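Local coordinates for elongation factor G (Thermus thermophilus, PDB 2DY1), which binds GTP together with a magnesium ion and, like other elongation factors G, probably acts as a GTPase in the elongation stage of protein synthesis, at residues Thr52-Val62 with Leu431-Asp442; Lys22-Leu30 with Arg39-Asp50. All coordinates share one frame; numbering follows the deposited sequence.

Interaction 1 (Thr52-Val62 with Leu431-Asp442); sequences TPEAKLHRTTV and LHLATAKERLQD. With MG (magnesium ion), chain B; GTP (guanosine-5'-triphosphate), chain C.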
loop_
_atom_site.group_PDB
_atom_site.type_symbol
_atom_site.label_atom_id
_atom_site.label_comp_id
_atom_site.label_asym_id
_atom_site.label_seq_id
_atom_site.Cartn_x
_atom_site.Cartn_y
_atom_site.Cartn_z
ATOM N N THR A 52 18.702 4.062 -1.865
ATOM C CA THR A 52 18.818 2.621 -1.617
ATOM C C THR A 52 19.110 1.913 -2.937
ATOM O O THR A 52 18.843 2.447 -4.020
ATOM C CB THR A 52 17.530 2.001 -1.049
ATOM O OG1 THR A 52 16.477 2.129 -2.014
ATOM C CG2 THR A 52 17.143 2.683 0.268
ATOM N N PRO A 53 19.696 0.710 -2.879
ATOM C CA PRO A 53 19.996 -0.014 -4.110
ATOM C C PRO A 53 18.762 -0.251 -4.978
ATOM O O PRO A 53 18.826 -0.220 -6.212
ATOM C CB PRO A 53 20.577 -1.344 -3.605
ATOM C CG PRO A 53 21.218 -0.955 -2.322
ATOM C CD PRO A 53 20.190 -0.014 -1.696
ATOM N N GLU A 54 17.624 -0.483 -4.323
ATOM C CA GLU A 54 16.403 -0.774 -5.040
ATOM C C GLU A 54 15.914 0.458 -5.792
ATOM O O GLU A 54 15.495 0.363 -6.945
ATOM C CB GLU A 54 15.333 -1.252 -4.058
ATOM C CG GLU A 54 15.692 -2.586 -3.305
ATOM C CD GLU A 54 16.860 -2.453 -2.323
ATOM O OE1 GLU A 54 16.958 -1.430 -1.600
ATOM O OE2 GLU A 54 17.705 -3.395 -2.265
ATOM N N ALA A 55 15.963 1.616 -5.137
ATOM C CA ALA A 55 15.524 2.857 -5.789
ATOM C C ALA A 55 16.361 3.184 -7.010
ATOM O O ALA A 55 15.832 3.605 -8.034
ATOM C CB ALA A 55 15.591 4.036 -4.795
ATOM N N LYS A 56 17.671 2.999 -6.902
ATOM C CA LYS A 56 18.552 3.302 -8.010
ATOM C C LYS A 56 18.436 2.275 -9.127
ATOM O O LYS A 56 18.308 2.648 -10.289
ATOM C CB LYS A 56 19.988 3.428 -7.495
ATOM C CG LYS A 56 20.136 4.608 -6.495
ATOM C CD LYS A 56 21.417 4.501 -5.668
ATOM C CE LYS A 56 22.648 4.778 -6.480
ATOM N NZ LYS A 56 23.849 4.716 -5.609
ATOM N N LEU A 57 18.424 0.988 -8.784
ATOM C CA LEU A 57 18.330 -0.047 -9.814
ATOM C C LEU A 57 17.061 0.111 -10.647
ATOM O O LEU A 57 17.098 0.041 -11.890
ATOM C CB LEU A 57 18.346 -1.435 -9.165
ATOM C CG LEU A 57 18.232 -2.580 -10.166
ATOM C CD1 LEU A 57 19.483 -2.592 -11.052
ATOM C CD2 LEU A 57 18.073 -3.895 -9.415
ATOM N N HIS A 58 15.937 0.344 -9.980
ATOM C CA HIS A 58 14.672 0.467 -10.684
ATOM C C HIS A 58 14.344 1.881 -11.135
ATOM O O HIS A 58 13.293 2.108 -11.732
ATOM C CB HIS A 58 13.554 -0.093 -9.808
ATOM C CG HIS A 58 13.667 -1.565 -9.583
ATOM N ND1 HIS A 58 13.220 -2.489 -10.505
ATOM C CD2 HIS A 58 14.239 -2.274 -8.581
ATOM C CE1 HIS A 58 13.520 -3.706 -10.080
ATOM N NE2 HIS A 58 14.140 -3.606 -8.917
ATOM N N ARG A 59 15.244 2.818 -10.844
ATOM C CA ARG A 59 15.083 4.222 -11.231
ATOM C C ARG A 59 13.694 4.751 -10.859
ATOM O O ARG A 59 13.010 5.383 -11.666
ATOM C CB ARG A 59 15.347 4.386 -12.741
ATOM C CG ARG A 59 16.808 4.092 -13.157
ATOM C CD ARG A 59 17.745 5.155 -12.598
ATOM N NE ARG A 59 19.083 5.192 -13.208
ATOM C CZ ARG A 59 20.222 4.950 -12.561
ATOM N NH1 ARG A 59 20.227 4.618 -11.275
ATOM N NH2 ARG A 59 21.383 5.124 -13.186
ATOM N N THR A 60 13.287 4.476 -9.626
ATOM C CA THR A 60 11.989 4.929 -9.132
ATOM C C THR A 60 12.115 5.090 -7.625
ATOM O O THR A 60 12.920 4.424 -6.984
ATOM C CB THR A 60 10.870 3.912 -9.486
ATOM O OG1 THR A 60 9.584 4.484 -9.165
ATOM C CG2 THR A 60 11.037 2.621 -8.700
ATOM N N THR A 61 11.328 5.988 -7.047
ATOM C CA THR A 61 11.378 6.180 -5.617
ATOM C C THR A 61 10.657 5.040 -4.906
ATOM O O THR A 61 9.426 4.970 -4.871
ATOM C CB THR A 61 10.759 7.560 -5.285
ATOM O OG1 THR A 61 11.599 8.559 -5.868
ATOM C CG2 THR A 61 10.686 7.804 -3.768
ATOM N N VAL A 62 11.447 4.146 -4.316
ATOM C CA VAL A 62 10.927 2.990 -3.594
ATOM C C VAL A 62 10.630 3.397 -2.152
ATOM O O VAL A 62 9.704 2.868 -1.528
ATOM C CB VAL A 62 11.984 1.860 -3.602
ATOM C CG1 VAL A 62 11.560 0.688 -2.710
ATOM C CG2 VAL A 62 12.206 1.411 -5.041
ATOM N N LEU A 431 6.750 -5.542 -8.778
ATOM C CA LEU A 431 7.870 -4.668 -8.477
ATOM C C LEU A 431 8.081 -4.605 -6.978
ATOM O O LEU A 431 9.222 -4.665 -6.499
ATOM C CB LEU A 431 7.624 -3.261 -9.056
ATOM C CG LEU A 431 8.652 -2.193 -8.656
ATOM C CD1 LEU A 431 10.051 -2.568 -9.154
ATOM C CD2 LEU A 431 8.227 -0.853 -9.219
ATOM N N HIS A 432 6.988 -4.509 -6.224
ATOM C CA HIS A 432 7.132 -4.464 -4.762
ATOM C C HIS A 432 7.921 -5.691 -4.274
ATOM O O HIS A 432 8.897 -5.560 -3.525
ATOM C CB HIS A 432 5.744 -4.427 -4.112
ATOM C CG HIS A 432 5.779 -4.291 -2.618
ATOM N ND1 HIS A 432 4.759 -4.750 -1.815
ATOM C CD2 HIS A 432 6.693 -3.732 -1.789
ATOM C CE1 HIS A 432 5.046 -4.483 -0.549
ATOM N NE2 HIS A 432 6.213 -3.866 -0.507
ATOM N N LEU A 433 7.502 -6.882 -4.702
ATOM C CA LEU A 433 8.166 -8.119 -4.267
ATOM C C LEU A 433 9.610 -8.192 -4.750
ATOM O O LEU A 433 10.491 -8.688 -4.044
ATOM C CB LEU A 433 7.355 -9.325 -4.754
ATOM C CG LEU A 433 6.026 -9.494 -4.015
ATOM C CD1 LEU A 433 5.187 -10.543 -4.737
ATOM C CD2 LEU A 433 6.262 -9.886 -2.546
ATOM N N ALA A 434 9.880 -7.669 -5.945
ATOM C CA ALA A 434 11.249 -7.668 -6.433
ATOM C C ALA A 434 12.117 -6.807 -5.509
ATOM O O ALA A 434 13.238 -7.185 -5.172
ATOM C CB ALA A 434 11.304 -7.116 -7.889
ATOM N N THR A 435 11.599 -5.654 -5.085
ATOM C CA THR A 435 12.393 -4.803 -4.204
ATOM C C THR A 435 12.596 -5.442 -2.839
ATOM O O THR A 435 13.594 -5.164 -2.183
ATOM C CB THR A 435 11.789 -3.367 -4.029
ATOM O OG1 THR A 435 10.502 -3.416 -3.393
ATOM C CG2 THR A 435 11.694 -2.682 -5.396
ATOM N N ALA A 436 11.673 -6.306 -2.422
ATOM C CA ALA A 436 11.826 -6.984 -1.120
ATOM C C ALA A 436 12.931 -8.043 -1.241
ATOM O O ALA A 436 13.739 -8.218 -0.331
ATOM C CB ALA A 436 10.510 -7.649 -0.698
ATOM N N LYS A 437 12.941 -8.762 -2.355
ATOM C CA LYS A 437 13.973 -9.776 -2.573
ATOM C C LYS A 437 15.338 -9.099 -2.566
ATOM O O LYS A 437 16.304 -9.604 -1.985
ATOM C CB LYS A 437 13.736 -10.470 -3.917
ATOM C CG LYS A 437 14.812 -11.480 -4.280
ATOM C CD LYS A 437 14.440 -12.231 -5.557
ATOM C CE LYS A 437 15.552 -13.238 -5.885
ATOM N NZ LYS A 437 15.357 -13.809 -7.248
ATOM N N GLU A 438 15.420 -7.962 -3.248
ATOM C CA GLU A 438 16.656 -7.194 -3.311
ATOM C C GLU A 438 17.059 -6.684 -1.943
ATOM O O GLU A 438 18.240 -6.666 -1.618
ATOM C CB GLU A 438 16.490 -6.007 -4.277
ATOM C CG GLU A 438 16.329 -6.475 -5.719
ATOM C CD GLU A 438 15.785 -5.396 -6.649
ATOM O OE1 GLU A 438 15.968 -4.193 -6.369
ATOM O OE2 GLU A 438 15.192 -5.763 -7.689
ATOM N N ARG A 439 16.078 -6.251 -1.144
ATOM C CA ARG A 439 16.416 -5.734 0.163
ATOM C C ARG A 439 16.988 -6.834 1.062
ATOM O O ARG A 439 17.932 -6.568 1.810
ATOM C CB ARG A 439 15.188 -5.051 0.803
ATOM C CG ARG A 439 15.558 -4.223 2.024
ATOM C CD ARG A 439 16.551 -3.138 1.666
ATOM N NE ARG A 439 16.584 -2.066 2.669
ATOM C CZ ARG A 439 17.488 -1.097 2.664
ATOM N NH1 ARG A 439 18.438 -1.070 1.721
ATOM N NH2 ARG A 439 17.440 -0.127 3.578
ATOM N N LEU A 440 16.426 -8.042 0.986
ATOM C CA LEU A 440 16.931 -9.170 1.767
ATOM C C LEU A 440 18.392 -9.406 1.332
ATOM O O LEU A 440 19.261 -9.694 2.163
ATOM C CB LEU A 440 16.058 -10.406 1.515
ATOM C CG LEU A 440 14.669 -10.271 2.161
ATOM C CD1 LEU A 440 13.721 -11.373 1.711
ATOM C CD2 LEU A 440 14.847 -10.326 3.691
ATOM N N GLN A 441 18.662 -9.260 0.035
ATOM C CA GLN A 441 20.039 -9.414 -0.475
ATOM C C GLN A 441 20.959 -8.338 0.149
ATOM O O GLN A 441 22.120 -8.600 0.453
ATOM C CB GLN A 441 20.013 -9.305 -2.010
ATOM C CG GLN A 441 21.361 -9.133 -2.707
ATOM C CD GLN A 441 21.185 -8.886 -4.211
ATOM O OE1 GLN A 441 20.398 -8.008 -4.640
ATOM N NE2 GLN A 441 21.897 -9.658 -5.015
ATOM N N ASP A 442 20.453 -7.117 0.339
ATOM C CA ASP A 442 21.256 -6.058 0.941
ATOM C C ASP A 442 21.613 -6.438 2.358
ATOM O O ASP A 442 22.654 -6.019 2.868
ATOM C CB ASP A 442 20.504 -4.724 1.023
ATOM C CG ASP A 442 20.119 -4.175 -0.323
ATOM O OD1 ASP A 442 20.687 -4.606 -1.344
ATOM O OD2 ASP A 442 19.236 -3.273 -0.355
HETATM MG MG MG B . 10.913 9.763 -7.381
HETATM P PG GTP C . 8.854 8.098 -9.337
HETATM O O1G GTP C . 9.321 6.738 -10.054
HETATM O O2G GTP C . 9.726 8.319 -8.008
HETATM O O3G GTP C . 7.399 8.140 -9.066
HETATM O O3B GTP C . 9.303 9.215 -10.408
HETATM P PB GTP C . 9.433 10.784 -10.097
HETATM O O1B GTP C . 8.076 11.379 -10.086
HETATM O O2B GTP C . 10.284 10.987 -8.900
HETATM O O3A GTP C . 10.129 11.319 -11.440
HETATM P PA GTP C . 11.711 11.513 -11.618
HETATM O O1A GTP C . 12.125 12.753 -10.926
HETATM O O2A GTP C . 12.390 10.244 -11.270
HETATM O "O5'" GTP C . 11.854 11.776 -13.197
HETATM C "C5'" GTP C . 11.683 10.677 -14.092
HETATM C "C4'" GTP C . 12.216 11.045 -15.475
HETATM O "O4'" GTP C . 11.577 12.277 -15.846
HETATM C "C3'" GTP C . 13.716 11.340 -15.393
HETATM O "O3'" GTP C . 14.328 11.001 -16.640
HETATM C "C2'" GTP C . 13.748 12.853 -15.182
HETATM O "O2'" GTP C . 14.965 13.381 -15.720
HETATM C "C1'" GTP C . 12.601 13.249 -16.110
HETATM N N9 GTP C . 12.069 14.602 -15.829
HETATM C C8 GTP C . 11.642 15.047 -14.649
HETATM N N7 GTP C . 11.106 16.257 -14.794
HETATM C C5 GTP C . 11.198 16.592 -16.078
HETATM C C6 GTP C . 10.818 17.714 -16.807
HETATM O O6 GTP C . 10.224 18.656 -16.283
HETATM N N1 GTP C . 11.091 17.744 -18.181
HETATM C C2 GTP C . 11.729 16.657 -18.790
HETATM N N2 GTP C . 11.987 16.679 -20.095
HETATM N N3 GTP C . 12.075 15.589 -18.055
HETATM C C4 GTP C . 11.824 15.541 -16.739
HETATM O O HOH W 1 12.509 9.135 -8.581
HETATM O O HOH W 2 9.460 10.551 -6.099
#
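The switch 1 region of the GTP-binding domain docks on a domain III helix where His58 meets Glu438 and Leu431, and Glu54 meets Asp442. His58 NE2 donates to Glu438 OE2 (2.7 Å, 170°), on that oxygen's syn lone pair, with ring and carboxylate only 4° from coplanar. Leu431 CD1 lies over one ring face in a CH-pi contact, 3.7 Å from the centroid; Leu57 CG covers the opposite face. An alanine in place of His58 would probably leave the Glu438 carboxylate without its mate and open a gap beside Leu431.

Glu54 is a knob among Thr435, Glu438, Arg439 and Asp442. Bent at chi2 (68°), the Glu54 chain lays its CG 3.5 Å from Thr435 O and turns its carboxylate toward Asp442. Glu54 OE2 comes within 2.5 Å of Asp442 OD2, close enough that one of the two acids is probably protonated. Arg439 NH1 bridges to Asp442 OD2 at 3.1 Å; Glu54 OE1 adds only a long, out-of-plane charge contact. Asp294 and Glu408 take the other guanidinium nitrogens. Beyond His58, Thr61 OG1 binds magnesium at 2.0 Å, as expected of the switch 1 threonine in a GTP-bound translational GTPase.

Interaction 2 (Lys22-Leu30 with Arg39-Asp50); sequences KTTLTEALL and RGRVEEGTTTTD. With MG (magnesium ion), chain B; GTP (guanosine-5'-triphosphate), chain C.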
loop_
_atom_site.group_PDB
_atom_site.type_symbol
_atom_site.label_atom_id
_atom_site.label_comp_id
_atom_site.label_asym_id
_atom_site.label_seq_id
_atom_site.Cartn_x
_atom_site.Cartn_y
_atom_site.Cartn_z
ATOM N N LYS A 22 8.800 14.203 -9.611
ATOM C CA LYS A 22 8.899 14.508 -8.185
ATOM C C LYS A 22 10.322 14.596 -7.641
ATOM O O LYS A 22 10.722 15.595 -7.032
ATOM C CB LYS A 22 8.113 13.456 -7.388
ATOM C CG LYS A 22 6.593 13.415 -7.716
ATOM C CD LYS A 22 5.860 12.324 -6.920
ATOM C CE LYS A 22 6.360 10.906 -7.195
ATOM N NZ LYS A 22 5.986 10.378 -8.535
ATOM N N THR A 23 11.105 13.550 -7.861
ATOM C CA THR A 23 12.453 13.560 -7.335
ATOM C C THR A 23 13.310 14.605 -8.013
ATOM O O THR A 23 14.163 15.210 -7.391
ATOM C CB THR A 23 13.049 12.159 -7.461
ATOM O OG1 THR A 23 12.245 11.272 -6.675
ATOM C CG2 THR A 23 14.516 12.115 -6.965
ATOM N N THR A 24 13.069 14.832 -9.306
ATOM C CA THR A 24 13.833 15.828 -10.036
ATOM C C THR A 24 13.517 17.243 -9.502
ATOM O O THR A 24 14.397 18.105 -9.396
ATOM C CB THR A 24 13.517 15.693 -11.533
ATOM O OG1 THR A 24 13.943 14.392 -11.978
ATOM C CG2 THR A 24 14.260 16.746 -12.344
ATOM N N LEU A 25 12.257 17.463 -9.144
ATOM C CA LEU A 25 11.872 18.745 -8.581
ATOM C C LEU A 25 12.507 18.895 -7.194
ATOM O O LEU A 25 13.000 19.965 -6.818
ATOM C CB LEU A 25 10.349 18.809 -8.468
ATOM C CG LEU A 25 9.726 20.146 -8.105
ATOM C CD1 LEU A 25 10.129 21.217 -9.133
ATOM C CD2 LEU A 25 8.207 19.956 -8.094
ATOM N N THR A 26 12.494 17.801 -6.438
ATOM C CA THR A 26 13.068 17.803 -5.087
ATOM C C THR A 26 14.554 18.148 -5.164
ATOM O O THR A 26 15.061 18.961 -4.390
ATOM C CB THR A 26 12.855 16.420 -4.424
ATOM O OG1 THR A 26 11.444 16.162 -4.322
ATOM C CG2 THR A 26 13.479 16.376 -3.023
ATOM N N GLU A 27 15.263 17.508 -6.101
ATOM C CA GLU A 27 16.685 17.791 -6.320
ATOM C C GLU A 27 16.906 19.268 -6.646
ATOM O O GLU A 27 17.821 19.892 -6.130
ATOM C CB GLU A 27 17.234 16.978 -7.500
ATOM C CG GLU A 27 17.813 15.613 -7.190
ATOM C CD GLU A 27 18.875 15.649 -6.099
ATOM O OE1 GLU A 27 18.509 15.240 -5.003
ATOM O OE2 GLU A 27 20.032 16.074 -6.325
ATOM N N ALA A 28 16.058 19.822 -7.510
ATOM C CA ALA A 28 16.184 21.226 -7.899
ATOM C C ALA A 28 15.971 22.148 -6.701
ATOM O O ALA A 28 16.676 23.143 -6.554
ATOM C CB ALA A 28 15.179 21.567 -9.033
ATOM N N LEU A 29 15.006 21.812 -5.850
ATOM C CA LEU A 29 14.751 22.614 -4.654
ATOM C C LEU A 29 15.949 22.529 -3.690
ATOM O O LEU A 29 16.368 23.548 -3.087
ATOM C CB LEU A 29 13.465 22.125 -3.976
ATOM C CG LEU A 29 12.167 22.530 -4.681
ATOM C CD1 LEU A 29 11.020 21.625 -4.292
ATOM C CD2 LEU A 29 11.866 24.000 -4.330
ATOM N N LEU A 30 16.530 21.336 -3.536
ATOM C CA LEU A 30 17.692 21.199 -2.643
ATOM C C LEU A 30 18.879 22.010 -3.189
ATOM O O LEU A 30 19.587 22.710 -2.438
ATOM C CB LEU A 30 18.088 19.719 -2.508
ATOM C CG LEU A 30 17.103 18.884 -1.679
ATOM C CD1 LEU A 30 17.354 17.388 -1.872
ATOM C CD2 LEU A 30 17.257 19.257 -0.196
ATOM N N ARG A 39 22.864 19.750 -8.479
ATOM C CA ARG A 39 21.615 19.043 -8.647
ATOM C C ARG A 39 21.997 17.664 -9.168
ATOM O O ARG A 39 22.642 17.554 -10.219
ATOM C CB ARG A 39 20.729 19.732 -9.689
ATOM C CG ARG A 39 19.289 19.166 -9.793
ATOM C CD ARG A 39 18.578 19.675 -11.007
ATOM N NE ARG A 39 18.481 18.705 -12.099
ATOM C CZ ARG A 39 18.661 18.947 -13.387
ATOM N NH1 ARG A 39 18.995 20.155 -13.770
ATOM N NH2 ARG A 39 18.520 17.968 -14.259
ATOM N N GLY A 40 21.630 16.621 -8.426
ATOM C CA GLY A 40 21.904 15.269 -8.874
ATOM C C GLY A 40 20.857 14.917 -9.920
ATOM O O GLY A 40 19.958 15.706 -10.192
ATOM N N ARG A 41 20.951 13.718 -10.484
ATOM C CA ARG A 41 20.054 13.259 -11.527
ATOM C C ARG A 41 19.620 11.827 -11.292
ATOM O O ARG A 41 20.434 10.969 -10.953
ATOM C CB ARG A 41 20.770 13.369 -12.887
ATOM C CG ARG A 41 21.200 14.805 -13.155
ATOM C CD ARG A 41 21.973 15.039 -14.448
ATOM N NE ARG A 41 21.572 16.308 -15.050
ATOM C CZ ARG A 41 21.773 17.511 -14.502
ATOM N NH1 ARG A 41 21.351 18.593 -15.132
ATOM N NH2 ARG A 41 22.463 17.659 -13.371
ATOM N N VAL A 42 18.340 11.555 -11.486
ATOM C CA VAL A 42 17.816 10.203 -11.298
ATOM C C VAL A 42 18.534 9.222 -12.231
ATOM O O VAL A 42 18.913 8.129 -11.818
ATOM C CB VAL A 42 16.301 10.162 -11.582
ATOM C CG1 VAL A 42 15.816 8.722 -11.688
ATOM C CG2 VAL A 42 15.551 10.889 -10.472
ATOM N N GLU A 43 18.732 9.629 -13.484
ATOM C CA GLU A 43 19.387 8.773 -14.469
ATOM C C GLU A 43 20.856 8.466 -14.140
ATOM O O GLU A 43 21.456 7.575 -14.759
ATOM C CB GLU A 43 19.278 9.420 -15.861
ATOM C CG GLU A 43 20.075 10.708 -15.974
ATOM C CD GLU A 43 19.266 11.984 -15.747
ATOM O OE1 GLU A 43 18.279 11.978 -14.959
ATOM O OE2 GLU A 43 19.649 13.012 -16.363
ATOM N N GLU A 44 21.447 9.189 -13.185
ATOM C CA GLU A 44 22.836 8.940 -12.784
ATOM C C GLU A 44 22.952 8.401 -11.352
ATOM O O GLU A 44 24.047 8.175 -10.864
ATOM C CB GLU A 44 23.676 10.215 -12.918
ATOM C CG GLU A 44 23.722 10.722 -14.355
ATOM C CD GLU A 44 24.551 11.986 -14.534
ATOM O OE1 GLU A 44 24.390 12.640 -15.584
ATOM O OE2 GLU A 44 25.364 12.323 -13.649
ATOM N N GLY A 45 21.809 8.202 -10.694
ATOM C CA GLY A 45 21.794 7.695 -9.328
ATOM C C GLY A 45 22.354 8.644 -8.289
ATOM O O GLY A 45 22.742 8.216 -7.188
ATOM N N THR A 46 22.348 9.942 -8.596
ATOM C CA THR A 46 22.930 10.932 -7.702
ATOM C C THR A 46 21.955 11.841 -6.941
ATOM O O THR A 46 22.363 12.891 -6.469
ATOM C CB THR A 46 23.891 11.828 -8.470
ATOM O OG1 THR A 46 23.267 12.230 -9.692
ATOM C CG2 THR A 46 25.184 11.050 -8.845
ATOM N N THR A 47 20.702 11.418 -6.805
ATOM C CA THR A 47 19.741 12.238 -6.068
ATOM C C THR A 47 19.773 11.901 -4.588
ATOM O O THR A 47 20.176 10.814 -4.189
ATOM C CB THR A 47 18.284 12.036 -6.546
ATOM O OG1 THR A 47 17.821 10.719 -6.222
ATOM C CG2 THR A 47 18.186 12.246 -8.064
ATOM N N THR A 48 19.327 12.862 -3.790
ATOM C CA THR A 48 19.237 12.689 -2.345
ATOM C C THR A 48 18.167 11.667 -1.969
ATOM O O THR A 48 18.394 10.829 -1.093
ATOM C CB THR A 48 18.931 14.053 -1.688
ATOM O OG1 THR A 48 20.063 14.910 -1.869
ATOM C CG2 THR A 48 18.628 13.924 -0.197
ATOM N N THR A 49 16.990 11.725 -2.608
ATOM C CA THR A 49 15.915 10.788 -2.291
ATOM C C THR A 49 16.202 9.344 -2.626
ATOM O O THR A 49 16.052 8.448 -1.807
ATOM C CB THR A 49 14.617 11.127 -3.034
ATOM O OG1 THR A 49 14.235 12.453 -2.694
ATOM C CG2 THR A 49 13.491 10.151 -2.654
ATOM N N ASP A 50 16.576 9.111 -3.872
ATOM C CA ASP A 50 16.810 7.765 -4.314
ATOM C C ASP A 50 18.228 7.293 -4.007
ATOM O O ASP A 50 19.144 7.451 -4.814
ATOM C CB ASP A 50 16.477 7.674 -5.815
ATOM C CG ASP A 50 14.977 7.907 -6.111
ATOM O OD1 ASP A 50 14.137 7.882 -5.174
ATOM O OD2 ASP A 50 14.614 8.070 -7.303
HETATM MG MG MG B . 10.913 9.763 -7.381
HETATM P PG GTP C . 8.854 8.098 -9.337
HETATM O O1G GTP C . 9.321 6.738 -10.054
HETATM O O2G GTP C . 9.726 8.319 -8.008
HETATM O O3G GTP C . 7.399 8.140 -9.066
HETATM O O3B GTP C . 9.303 9.215 -10.408
HETATM P PB GTP C . 9.433 10.784 -10.097
HETATM O O1B GTP C . 8.076 11.379 -10.086
HETATM O O2B GTP C . 10.284 10.987 -8.900
HETATM O O3A GTP C . 10.129 11.319 -11.440
HETATM P PA GTP C . 11.711 11.513 -11.618
HETATM O O1A GTP C . 12.125 12.753 -10.926
HETATM O O2A GTP C . 12.390 10.244 -11.270
HETATM O "O5'" GTP C . 11.854 11.776 -13.197
HETATM C "C5'" GTP C . 11.683 10.677 -14.092
HETATM C "C4'" GTP C . 12.216 11.045 -15.475
HETATM O "O4'" GTP C . 11.577 12.277 -15.846
HETATM C "C3'" GTP C . 13.716 11.340 -15.393
HETATM O "O3'" GTP C . 14.328 11.001 -16.640
HETATM C "C2'" GTP C . 13.748 12.853 -15.182
HETATM O "O2'" GTP C . 14.965 13.381 -15.720
HETATM C "C1'" GTP C . 12.601 13.249 -16.110
HETATM N N9 GTP C . 12.069 14.602 -15.829
HETATM C C8 GTP C . 11.642 15.047 -14.649
HETATM N N7 GTP C . 11.106 16.257 -14.794
HETATM C C5 GTP C . 11.198 16.592 -16.078
HETATM C C6 GTP C . 10.818 17.714 -16.807
HETATM O O6 GTP C . 10.224 18.656 -16.283
HETATM N N1 GTP C . 11.091 17.744 -18.181
HETATM C C2 GTP C . 11.729 16.657 -18.790
HETATM N N2 GTP C . 11.987 16.679 -20.095
HETATM N N3 GTP C . 12.075 15.589 -18.055
HETATM C C4 GTP C . 11.824 15.541 -16.739
HETATM O O HOH W 3 16.648 13.855 -12.139
HETATM O O HOH W 4 16.135 13.909 -4.358
HETATM O O HOH W 1 12.509 9.135 -8.581
HETATM O O HOH W 2 9.460 10.551 -6.099
#
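The Glu27 carboxylate is held by two backbone amides from the loop 39-50. Thr48 N comes down on Glu27 OE1 from above the carboxylate plane, 50° out of it, in a nearly straight bond of 2.8 Å (176°), while Gly40 N reaches Glu27 OE2 at 2.7 Å on the anti lone pair. Water 4 adds a third donor, to OE1, and accepts from Thr49 N; Lys36 pairs with OE2, which probably offsets the cost of burying this acid. The neighbouring Arg39 guanidinium has Arg41 CZ over one face, displaced toward the rim, and a long, weak ion pair with Glu256. Its aliphatic part does the packing across the contact, with Arg39 CG 3.8 Å from Glu27 CB. A beta carbon on Gly40 would run into Thr46 O.

Residues 22-30 lie on helix 22-32, which begins within the P-loop, and residues 39-50 belong to switch 1, which here folds back over the helix. Lys22 NZ, on the Walker A lysine, donates to GTP O3G at 2.7 Å and also to O1B. One residue on, Thr23 sends its two branches to different tasks: OG1, beside the backbone N (chi1 -62°), binds magnesium at 2.1 Å and has Asp80 as a further partner, whereas CG2 faces the loop and lies 3.9 Å from Val42 CG2, also touching Thr47. Water 3 joins Thr24 OG1 to Val42 N.

Farther along, Thr47 CG2 packs across Glu27 CG at 3.5 Å, and Thr47 OG1 accepts from Asp50 N in an ST motif. Leu30 CD1 closes the far end of the contact, 3.7 Å from Thr48 OG1, a hydroxyl that is also bonded to Lys36.

Overall arrangement
Interactions 1 and 2 follow one another along the chain, their centres about 17 Å apart, and meet at the magnesium ion. Thr23 of the P-loop helix and Thr61 of switch 1 both bind the metal, their OG1 atoms 2.9 Å apart, and Asp50 OD1 of interaction 2 makes a probable hydrogen bond to Thr61 OG1 (2.7 Å). Water 1, a metal ligand, also donates to Asp50 OD2 and to GTP O2A. Near the outer surface, Arg59 NH2 gives Glu43 O a weak hydrogen bond. Residues 39-50 pack on the P-loop helix, while 52-62 carries Thr60 and Thr61 to the GTP and magnesium and also docks on domain III through its helix.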